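Side-chain contacts in esterase family protein (Staphylococcus aureus, PDB 7L0A), which probably hydrolyses S-formylglutathione to formate and glutathione, acting as a serine esterase of the esterase D family: residues Thr67-Tyr72 / Val80-Val85; Ile12-His17 / His111-Leu116; Tyr190-Ala195 / Ile223-Arg228. All coordinates share one frame; numbering follows the deposited sequence.

Contact 1 (Thr67-Tyr72 / Val80-Val85); sequences TSIERY and VIMPNV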
loop_
_atom_site.group_PDB
_atom_site.type_symbol
_atom_site.label_atom_id
_atom_site.label_comp_id
_atom_site.label_asym_id
_atom_site.label_seq_id
_atom_site.Cartn_x
_atom_site.Cartn_y
_atom_site.Cartn_z
ATOM N N THR B 67 -4.938 13.657 14.529
ATOM C CA THR B 67 -6.361 13.844 14.252
ATOM C C THR B 67 -7.015 12.476 14.274
ATOM O O THR B 67 -6.337 11.447 14.359
ATOM C CB THR B 67 -6.638 14.520 12.895
ATOM O OG1 THR B 67 -6.485 13.566 11.839
ATOM C CG2 THR B 67 -5.721 15.693 12.644
ATOM N N SER B 68 -8.341 12.454 14.152
ATOM C CA SER B 68 -9.066 11.212 13.918
ATOM C C SER B 68 -9.484 11.070 12.462
ATOM O O SER B 68 -10.551 10.533 12.177
ATOM C CB SER B 68 -10.280 11.121 14.841
ATOM O OG SER B 68 -9.921 11.036 16.205
ATOM N N ILE B 69 -8.653 11.522 11.509
ATOM C CA ILE B 69 -9.074 11.511 10.116
ATOM C C ILE B 69 -9.545 10.137 9.647
ATOM O O ILE B 69 -10.511 10.036 8.888
ATOM C CB ILE B 69 -7.953 12.058 9.218
ATOM C CG1 ILE B 69 -8.474 12.212 7.779
ATOM C CG2 ILE B 69 -6.724 11.239 9.260
ATOM C CD1 ILE B 69 -7.455 12.734 6.839
ATOM N N GLU B 70 -8.890 9.060 10.070
ATOM C CA GLU B 70 -9.318 7.753 9.585
ATOM C C GLU B 70 -10.763 7.449 9.994
ATOM O O GLU B 70 -11.535 6.864 9.219
ATOM C CB GLU B 70 -8.393 6.635 10.061
ATOM C CG GLU B 70 -8.862 5.297 9.488
ATOM C CD GLU B 70 -7.947 4.114 9.781
ATOM O OE1 GLU B 70 -6.750 4.352 10.059
ATOM O OE2 GLU B 70 -8.417 2.967 9.702
ATOM N N ARG B 71 -11.144 7.826 11.216
ATOM C CA ARG B 71 -12.518 7.633 11.671
ATOM C C ARG B 71 -13.498 8.418 10.799
ATOM O O ARG B 71 -14.580 7.917 10.470
ATOM C CB ARG B 71 -12.610 8.027 13.156
ATOM C CG ARG B 71 -13.972 7.870 13.764
ATOM C CD ARG B 71 -13.900 7.757 15.263
ATOM N NE ARG B 71 -13.150 8.821 15.925
ATOM C CZ ARG B 71 -13.629 10.024 16.231
ATOM N NH1 ARG B 71 -14.865 10.355 15.911
ATOM N NH2 ARG B 71 -12.860 10.909 16.853
ATOM N N TYR B 72 -13.136 9.644 10.417
ATOM C CA TYR B 72 -14.016 10.437 9.570
ATOM C C TYR B 72 -14.126 9.824 8.180
ATOM O O TYR B 72 -15.230 9.728 7.602
ATOM C CB TYR B 72 -13.511 11.870 9.490
ATOM C CG TYR B 72 -13.125 12.523 10.807
ATOM C CD1 TYR B 72 -13.788 12.229 11.996
ATOM C CD2 TYR B 72 -12.066 13.435 10.857
ATOM C CE1 TYR B 72 -13.422 12.804 13.193
ATOM C CE2 TYR B 72 -11.699 14.024 12.045
ATOM C CZ TYR B 72 -12.377 13.712 13.215
ATOM O OH TYR B 72 -12.019 14.305 14.403
ATOM N N VAL B 80 -8.070 8.027 1.472
ATOM C CA VAL B 80 -7.209 9.196 1.685
ATOM C C VAL B 80 -5.750 8.835 1.428
ATOM O O VAL B 80 -5.245 7.809 1.913
ATOM C CB VAL B 80 -7.384 9.787 3.101
ATOM C CG1 VAL B 80 -6.614 11.121 3.207
ATOM C CG2 VAL B 80 -8.839 10.045 3.405
ATOM N N ILE B 81 -5.066 9.698 0.665
ATOM C CA ILE B 81 -3.661 9.544 0.305
ATOM C C ILE B 81 -2.898 10.639 1.030
ATOM O O ILE B 81 -3.177 11.830 0.836
ATOM C CB ILE B 81 -3.461 9.676 -1.227
ATOM C CG1 ILE B 81 -4.561 8.970 -1.991
ATOM C CG2 ILE B 81 -2.048 9.266 -1.626
ATOM C CD1 ILE B 81 -4.590 7.448 -1.768
ATOM N N MET B 82 -1.921 10.253 1.850
ATOM C CA MET B 82 -1.126 11.198 2.625
ATOM C C MET B 82 0.342 10.989 2.278
ATOM O O MET B 82 1.026 10.184 2.924
ATOM C CB MET B 82 -1.405 10.987 4.127
ATOM C CG MET B 82 -2.795 11.507 4.544
ATOM S SD MET B 82 -3.522 10.752 6.039
ATOM C CE MET B 82 -3.985 9.168 5.403
ATOM N N PRO B 83 0.884 11.728 1.320
ATOM C CA PRO B 83 2.301 11.571 1.000
ATOM C C PRO B 83 3.199 12.329 1.948
ATOM O O PRO B 83 2.851 13.399 2.460
ATOM C CB PRO B 83 2.425 12.179 -0.409
ATOM C CG PRO B 83 1.327 13.185 -0.470
ATOM C CD PRO B 83 0.180 12.596 0.359
ATOM N N ASN B 84 4.398 11.778 2.150
ATOM C CA ASN B 84 5.445 12.559 2.790
ATOM C C ASN B 84 5.943 13.647 1.840
ATOM O O ASN B 84 6.164 13.406 0.654
ATOM C CB ASN B 84 6.634 11.692 3.168
ATOM C CG ASN B 84 7.742 12.482 3.806
ATOM O OD1 ASN B 84 7.625 12.934 4.945
ATOM N ND2 ASN B 84 8.823 12.710 3.049
ATOM N N VAL B 85 6.137 14.847 2.378
ATOM C CA VAL B 85 6.674 15.966 1.611
ATOM C C VAL B 85 7.948 16.458 2.296
ATOM O O VAL B 85 7.918 16.874 3.465
ATOM C CB VAL B 85 5.638 17.094 1.460
ATOM C CG1 VAL B 85 6.229 18.231 0.666
ATOM C CG2 VAL B 85 4.374 16.564 0.853
#
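I69 of helix 69-75 packs on V80 and M82 of strand 79-83 within the beta-alpha-beta crossover from strand 49-53 to the parallel strand 79-83, whose second helix, 69-75, lies on the sheet. The contact is wholly apolar and is carried by a single methyl group. I69 CD1 meets V80 CG1 tip to tip at 4.1 Å, and the same CD1 lies 4.5 Å from M82 SD, a looser approach. Because V80 and M82 are two positions apart on one strand, both turn toward the helix, while the intervening I81 belongs to the other face of the sheet. The isoleucine is drawn out to full length: CG1 stands opposite the backbone N (chi1 -173°), and the next torsion is also extended, so that CD1 becomes the far end of a straight arm. V80 answers with the branch that is likewise trans to its own N (chi1 -172°).

Just ahead, an ST turn shapes the chain where it enters the helix. T67 OG1 accepts the N-H of I69 at 3.0 Å, with an N-H...O angle of 145°, somewhat bent, and the same hydroxyl is also hydrogen-bonded to Y63 O, so two bonds grip this buried oxygen. The backbone of I69 is thereby tied down at the very residue that reaches the strand. One turn later, the ring of Y72 has S68 O over its centre, 3.4 Å above the plane, while Y72 OH and S68 N are both held by D248 OD1.

L52 of the adjacent parallel strand 49-53 and I255 of helix 244-259 also touch I69, and M64 joins them from helix 62-66. Such a layer of aliphatic side chains between helix and parallel strands is characteristic of a beta-alpha-beta unit, here one of those that build the alpha/beta-hydrolase fold.

Contact 2 (Ile12-His17 / His111-Leu116); sequences ISLNYH and HQIFPL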
loop_
_atom_site.group_PDB
_atom_site.type_symbol
_atom_site.label_atom_id
_atom_site.label_comp_id
_atom_site.label_asym_id
_atom_site.label_seq_id
_atom_site.Cartn_x
_atom_site.Cartn_y
_atom_site.Cartn_z
ATOM N N ILE B 12 -2.625 1.411 5.248
ATOM C CA ILE B 12 -1.504 1.017 4.401
ATOM C C ILE B 12 -0.347 1.980 4.582
ATOM O O ILE B 12 -0.530 3.198 4.512
ATOM C CB ILE B 12 -1.950 0.947 2.924
ATOM C CG1 ILE B 12 -3.186 0.061 2.788
ATOM C CG2 ILE B 12 -0.782 0.558 2.052
ATOM C CD1 ILE B 12 -3.717 -0.042 1.375
ATOM N N SER B 13 0.846 1.430 4.786
ATOM C CA SER B 13 2.087 2.198 4.713
ATOM C C SER B 13 2.891 1.712 3.514
ATOM O O SER B 13 3.090 0.509 3.336
ATOM C CB SER B 13 2.916 2.066 5.982
ATOM O OG SER B 13 2.249 2.598 7.104
ATOM N N LEU B 14 3.348 2.642 2.678
ATOM C CA LEU B 14 4.082 2.295 1.472
ATOM C C LEU B 14 5.372 3.097 1.385
ATOM O O LEU B 14 5.350 4.322 1.502
ATOM C CB LEU B 14 3.186 2.560 0.239
ATOM C CG LEU B 14 3.612 2.149 -1.165
ATOM C CD1 LEU B 14 2.349 1.889 -1.984
ATOM C CD2 LEU B 14 4.491 3.202 -1.833
ATOM N N ASN B 15 6.486 2.401 1.162
ATOM C CA ASN B 15 7.817 2.990 0.981
ATOM C C ASN B 15 8.239 2.652 -0.438
ATOM O O ASN B 15 8.316 1.481 -0.795
ATOM C CB ASN B 15 8.799 2.417 2.011
ATOM C CG ASN B 15 10.168 3.038 1.954
ATOM O OD1 ASN B 15 10.672 3.365 0.896
ATOM N ND2 ASN B 15 10.798 3.162 3.112
ATOM N N TYR B 16 8.491 3.666 -1.265
ATOM C CA TYR B 16 8.817 3.396 -2.663
ATOM C C TYR B 16 9.906 4.358 -3.111
ATOM O O TYR B 16 10.121 5.396 -2.500
ATOM C CB TYR B 16 7.578 3.495 -3.590
ATOM C CG TYR B 16 7.116 4.885 -3.925
ATOM C CD1 TYR B 16 6.580 5.750 -2.954
ATOM C CD2 TYR B 16 7.280 5.369 -5.202
ATOM C CE1 TYR B 16 6.190 7.056 -3.299
ATOM C CE2 TYR B 16 6.914 6.656 -5.535
ATOM C CZ TYR B 16 6.379 7.495 -4.590
ATOM O OH TYR B 16 6.011 8.784 -4.915
ATOM N N HIS B 17 10.615 3.978 -4.170
ATOM C CA HIS B 17 11.541 4.904 -4.820
ATOM C C HIS B 17 10.787 5.812 -5.792
ATOM O O HIS B 17 10.116 5.342 -6.708
ATOM C CB HIS B 17 12.631 4.138 -5.567
ATOM C CG HIS B 17 13.642 5.041 -6.186
ATOM N ND1 HIS B 17 13.500 5.553 -7.457
ATOM C CD2 HIS B 17 14.788 5.550 -5.693
ATOM C CE1 HIS B 17 14.540 6.322 -7.729
ATOM N NE2 HIS B 17 15.330 6.345 -6.670
ATOM N N HIS B 111 -3.418 5.915 -8.202
ATOM C CA HIS B 111 -4.580 5.622 -9.041
ATOM C C HIS B 111 -4.306 4.476 -10.010
ATOM O O HIS B 111 -5.255 3.789 -10.406
ATOM C CB HIS B 111 -5.059 6.844 -9.807
ATOM C CG HIS B 111 -5.784 7.845 -8.949
ATOM N ND1 HIS B 111 -5.125 8.752 -8.145
ATOM C CD2 HIS B 111 -7.101 8.105 -8.807
ATOM C CE1 HIS B 111 -6.012 9.517 -7.529
ATOM N NE2 HIS B 111 -7.222 9.147 -7.928
ATOM N N GLN B 112 -3.048 4.200 -10.338
ATOM C CA GLN B 112 -2.749 3.004 -11.119
ATOM C C GLN B 112 -2.817 1.738 -10.282
ATOM O O GLN B 112 -3.361 0.722 -10.731
ATOM C CB GLN B 112 -1.375 3.100 -11.789
ATOM C CG GLN B 112 -1.238 4.168 -12.862
ATOM C CD GLN B 112 -2.111 3.921 -14.077
ATOM O OE1 GLN B 112 -1.846 3.016 -14.856
ATOM N NE2 GLN B 112 -3.145 4.736 -14.247
ATOM N N ILE B 113 -2.207 1.759 -9.081
ATOM C CA ILE B 113 -2.045 0.510 -8.332
ATOM C C ILE B 113 -3.156 0.210 -7.332
ATOM O O ILE B 113 -3.215 -0.921 -6.815
ATOM C CB ILE B 113 -0.717 0.399 -7.556
ATOM C CG1 ILE B 113 -0.552 1.453 -6.461
ATOM C CG2 ILE B 113 0.469 0.456 -8.488
ATOM C CD1 ILE B 113 0.572 1.111 -5.449
ATOM N N PHE B 114 -4.027 1.171 -7.032
ATOM C CA PHE B 114 -5.136 0.968 -6.113
ATOM C C PHE B 114 -6.490 1.213 -6.787
ATOM O O PHE B 114 -6.580 1.882 -7.834
ATOM C CB PHE B 114 -5.062 1.876 -4.867
ATOM C CG PHE B 114 -3.946 1.557 -3.919
ATOM C CD1 PHE B 114 -3.938 0.359 -3.214
ATOM C CD2 PHE B 114 -2.940 2.467 -3.687
ATOM C CE1 PHE B 114 -2.909 0.081 -2.328
ATOM C CE2 PHE B 114 -1.922 2.187 -2.806
ATOM C CZ PHE B 114 -1.911 0.989 -2.126
ATOM N N PRO B 115 -7.581 0.686 -6.202
ATOM C CA PRO B 115 -8.926 0.845 -6.820
ATOM C C PRO B 115 -9.571 2.193 -6.510
ATOM O O PRO B 115 -10.568 2.308 -5.777
ATOM C CB PRO B 115 -9.701 -0.333 -6.212
ATOM C CG PRO B 115 -9.086 -0.502 -4.855
ATOM C CD PRO B 115 -7.600 -0.236 -5.056
ATOM N N LEU B 116 -8.964 3.249 -7.046
ATOM C CA LEU B 116 -9.354 4.623 -6.790
ATOM C C LEU B 116 -9.999 5.183 -8.048
ATOM O O LEU B 116 -9.489 4.973 -9.156
ATOM C CB LEU B 116 -8.138 5.469 -6.427
ATOM C CG LEU B 116 -7.249 4.939 -5.303
ATOM C CD1 LEU B 116 -6.118 5.859 -5.007
ATOM C CD2 LEU B 116 -8.130 4.722 -4.080
#
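The ring of F114 is the flat group of this contact, and two methyls from strand 9-17 approach it obliquely. I12 CD1 comes nearer, 3.8 Å from F114 CE1 and 4.1 Å from F114 CZ, the two side chains arriving from opposite directions. L14 CD1 stands farther off, 4.4 Å from F114 CZ, in one of two modelled conformers, so its part is less certain.

In that conformer L14 also reaches toward I113, and their CD1 atoms meet tip to tip at 4.0 Å. I113 CG1 sits between its own backbone N and carbonyl carbon (chi1 63°), the crowded position, from which the outstretched end of the chain is delivered to the strand. I12 is directed differently: its CG1 lies beside the backbone N, and an extended second torsion (179°) carries CD1 out to CE1 and CZ of the phenyl ring. All four residues are buried, and what joins them is hydrocarbon alone.

F114 is the first residue to leave helical geometry after helix 99-113. Directly beyond it P115 centres an inverse gamma turn, in which L116 N makes a weak bond to F114 O. The last helical residue, I113, meets L14, and F114 just after it meets both I12 and L14.

Strand 9-17 is paired antiparallel with strand 24-32, and its other edge forms an antiparallel ladder with the second subunit, continuing the sheet across the interface. There F114 also meets F114 of the second subunit, so the contact sits between helix 99-113, the outermost strand of its own chain and the dimer partner.

Contact 3 (Tyr190-Ala195 / Ile223-Arg228); sequences YLLDKA and IDYLSR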
loop_
_atom_site.group_PDB
_atom_site.type_symbol
_atom_site.label_atom_id
_atom_site.label_comp_id
_atom_site.label_asym_id
_atom_site.label_seq_id
_atom_site.Cartn_x
_atom_site.Cartn_y
_atom_site.Cartn_z
ATOM N N TYR B 190 -1.062 35.137 -8.910
ATOM C CA TYR B 190 -0.789 35.035 -10.338
ATOM C C TYR B 190 -1.467 33.816 -10.935
ATOM O O TYR B 190 -2.043 33.890 -12.024
ATOM C CB TYR B 190 0.727 34.965 -10.580
ATOM C CG TYR B 190 1.125 34.696 -12.017
ATOM C CD1 TYR B 190 1.277 33.385 -12.491
ATOM C CD2 TYR B 190 1.346 35.738 -12.890
ATOM C CE1 TYR B 190 1.615 33.143 -13.799
ATOM C CE2 TYR B 190 1.697 35.504 -14.189
ATOM C CZ TYR B 190 1.843 34.211 -14.635
ATOM O OH TYR B 190 2.193 34.009 -15.951
ATOM N N LEU B 191 -1.421 32.685 -10.228
ATOM C CA LEU B 191 -2.087 31.498 -10.740
ATOM C C LEU B 191 -3.584 31.727 -10.855
ATOM O O LEU B 191 -4.242 31.230 -11.778
ATOM C CB LEU B 191 -1.801 30.323 -9.830
ATOM C CG LEU B 191 -0.349 29.815 -9.792
ATOM C CD1 LEU B 191 -0.234 28.736 -8.730
ATOM C CD2 LEU B 191 0.040 29.278 -11.135
ATOM N N LEU B 192 -4.144 32.457 -9.899
ATOM C CA LEU B 192 -5.575 32.727 -9.911
ATOM C C LEU B 192 -5.953 33.559 -11.122
ATOM O O LEU B 192 -6.909 33.232 -11.844
ATOM C CB LEU B 192 -5.954 33.422 -8.614
ATOM C CG LEU B 192 -7.410 33.779 -8.333
ATOM C CD1 LEU B 192 -8.326 32.582 -8.330
ATOM C CD2 LEU B 192 -7.389 34.482 -6.970
ATOM N N ASP B 193 -5.205 34.633 -11.359
ATOM C CA ASP B 193 -5.473 35.490 -12.506
ATOM C C ASP B 193 -5.321 34.735 -13.820
ATOM O O ASP B 193 -6.088 34.963 -14.765
ATOM C CB ASP B 193 -4.557 36.700 -12.471
ATOM C CG ASP B 193 -4.892 37.660 -11.342
ATOM O OD1 ASP B 193 -6.038 37.630 -10.824
ATOM O OD2 ASP B 193 -3.999 38.459 -10.990
ATOM N N LYS B 194 -4.342 33.835 -13.898
ATOM C CA LYS B 194 -4.134 33.066 -15.117
ATOM C C LYS B 194 -5.250 32.046 -15.328
ATOM O O LYS B 194 -5.748 31.887 -16.449
ATOM C CB LYS B 194 -2.767 32.383 -15.056
ATOM C CG LYS B 194 -2.310 31.719 -16.333
ATOM C CD LYS B 194 -0.918 31.153 -16.147
ATOM C CE LYS B 194 -0.511 30.321 -17.355
ATOM N NZ LYS B 194 -1.331 29.077 -17.415
ATOM N N ALA B 195 -5.674 31.366 -14.257
ATOM C CA ALA B 195 -6.688 30.321 -14.388
ATOM C C ALA B 195 -7.980 30.878 -14.966
ATOM O O ALA B 195 -8.598 30.252 -15.836
ATOM C CB ALA B 195 -6.944 29.676 -13.025
ATOM N N ILE B 223 -9.633 35.685 0.271
ATOM C CA ILE B 223 -11.035 35.476 -0.086
ATOM C C ILE B 223 -11.688 36.777 -0.532
ATOM O O ILE B 223 -12.629 36.762 -1.328
ATOM C CB ILE B 223 -11.843 34.829 1.052
ATOM C CG1 ILE B 223 -11.917 35.721 2.284
ATOM C CG2 ILE B 223 -11.223 33.498 1.400
ATOM C CD1 ILE B 223 -12.772 35.121 3.406
ATOM N N ASP B 224 -11.252 37.916 -0.001
ATOM C CA ASP B 224 -11.733 39.195 -0.500
ATOM C C ASP B 224 -11.402 39.381 -1.980
ATOM O O ASP B 224 -12.238 39.860 -2.768
ATOM C CB ASP B 224 -11.119 40.305 0.348
ATOM C CG ASP B 224 -11.836 40.505 1.673
ATOM O OD1 ASP B 224 -12.868 39.837 1.900
ATOM O OD2 ASP B 224 -11.354 41.320 2.497
ATOM N N TYR B 225 -10.194 38.998 -2.386
ATOM C CA TYR B 225 -9.855 39.045 -3.798
ATOM C C TYR B 225 -10.695 38.059 -4.608
ATOM O O TYR B 225 -11.220 38.414 -5.672
ATOM C CB TYR B 225 -8.345 38.816 -4.001
ATOM C CG TYR B 225 -7.920 39.034 -5.447
ATOM C CD1 TYR B 225 -8.114 40.259 -6.069
ATOM C CD2 TYR B 225 -7.340 38.009 -6.200
ATOM C CE1 TYR B 225 -7.744 40.458 -7.397
ATOM C CE2 TYR B 225 -6.979 38.201 -7.531
ATOM C CZ TYR B 225 -7.178 39.438 -8.123
ATOM O OH TYR B 225 -6.815 39.620 -9.443
ATOM N N LEU B 226 -10.852 36.822 -4.128
ATOM C CA LEU B 226 -11.768 35.894 -4.790
ATOM C C LEU B 226 -13.131 36.541 -5.037
ATOM O O LEU B 226 -13.707 36.418 -6.129
ATOM C CB LEU B 226 -11.949 34.627 -3.957
ATOM C CG LEU B 226 -10.750 33.709 -3.848
ATOM C CD1 LEU B 226 -11.160 32.497 -2.966
ATOM C CD2 LEU B 226 -10.287 33.242 -5.189
ATOM N N SER B 227 -13.680 37.208 -4.011
ATOM C CA SER B 227 -14.982 37.844 -4.173
ATOM C C SER B 227 -14.934 38.905 -5.279
ATOM O O SER B 227 -15.869 39.034 -6.085
ATOM C CB SER B 227 -15.437 38.501 -2.865
ATOM O OG SER B 227 -15.809 37.517 -1.900
ATOM N N ARG B 228 -13.853 39.694 -5.318
ATOM C CA ARG B 228 -13.784 40.801 -6.273
ATOM C C ARG B 228 -13.659 40.307 -7.710
ATOM O O ARG B 228 -14.105 40.992 -8.631
ATOM C CB ARG B 228 -12.616 41.740 -5.943
ATOM C CG ARG B 228 -12.861 42.581 -4.676
ATOM C CD ARG B 228 -11.870 43.715 -4.480
ATOM N NE ARG B 228 -10.466 43.319 -4.443
ATOM C CZ ARG B 228 -9.838 42.885 -3.352
ATOM N NH1 ARG B 228 -10.491 42.758 -2.224
ATOM N NH2 ARG B 228 -8.554 42.572 -3.399
#
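A helix-helix contact, partly buried and mixed in character, joins L192 and D193 of helix 188-197 to Y225 and L226 of helix 216-228. The two helices come before and after strand 204-210 in the chain, near one end of the sheet, and their short segments run almost parallel, crossing at -17° with axes 11.9 Å apart. At that separation, side chains have to bridge the gap.

The inner part is apolar. L192 CD2 rests 3.6 Å from Y225 CD2, at the edge of the ring and near its plane, and equally 3.6 Å from L226 CD2; the second methyl, L192 CD1, also touches L226 CD2, at 3.8 Å. The tip of L192 is thus lodged between two successive residues of the other helix. It slides past the tyrosine in the opposite direction but meets L226 at roughly a right angle. L140 of helix 130-141 packs on L192 as well, and I207 of strand 204-210 on L226, which carries this hydrocarbon patch down to the sheet.

Toward the solvent a polar link takes over. Y225 OH donates to D193 OD1 in a short bond of 2.5 Å, received on the syn lone pair, the side of the other carboxylate oxygen. OD1 lies in the plane of the phenol ring, whereas the carboxylate itself is turned 73° from that plane. With its CG trans to the backbone N (chi1 -173°), Y225 stretches across to its neighbour and offers the hydroxyl at the far end.

The bond fixes where that end sits, while L192 CD2 against the ring edge would hinder the ring from turning. An aspartate that accepts from a phenol at the surface, as D193 does, is probably ionised.

How the contacts relate
Contact 2 opens first, on strand 9-17 near the N terminus, and closes almost a hundred residues later at 111-116. Within that long loop contact 1 opens and closes, a short excursion from helix 69-75 into strand 79-83. The two also meet in space: I81 CD1 and L116 CD1 pack at 3.9 Å, on the face of the strand turned from I69. Contact 3 follows in series, its loop from 190-195 to 223-228 including strand 204-210 and D213 of the predicted charge relay. Contacts 1 and 2 join helices to strands 79-83 and 9-17, the latter at the dimer edge; contact 3, across the chain's centre, joins two helices near the opposite end.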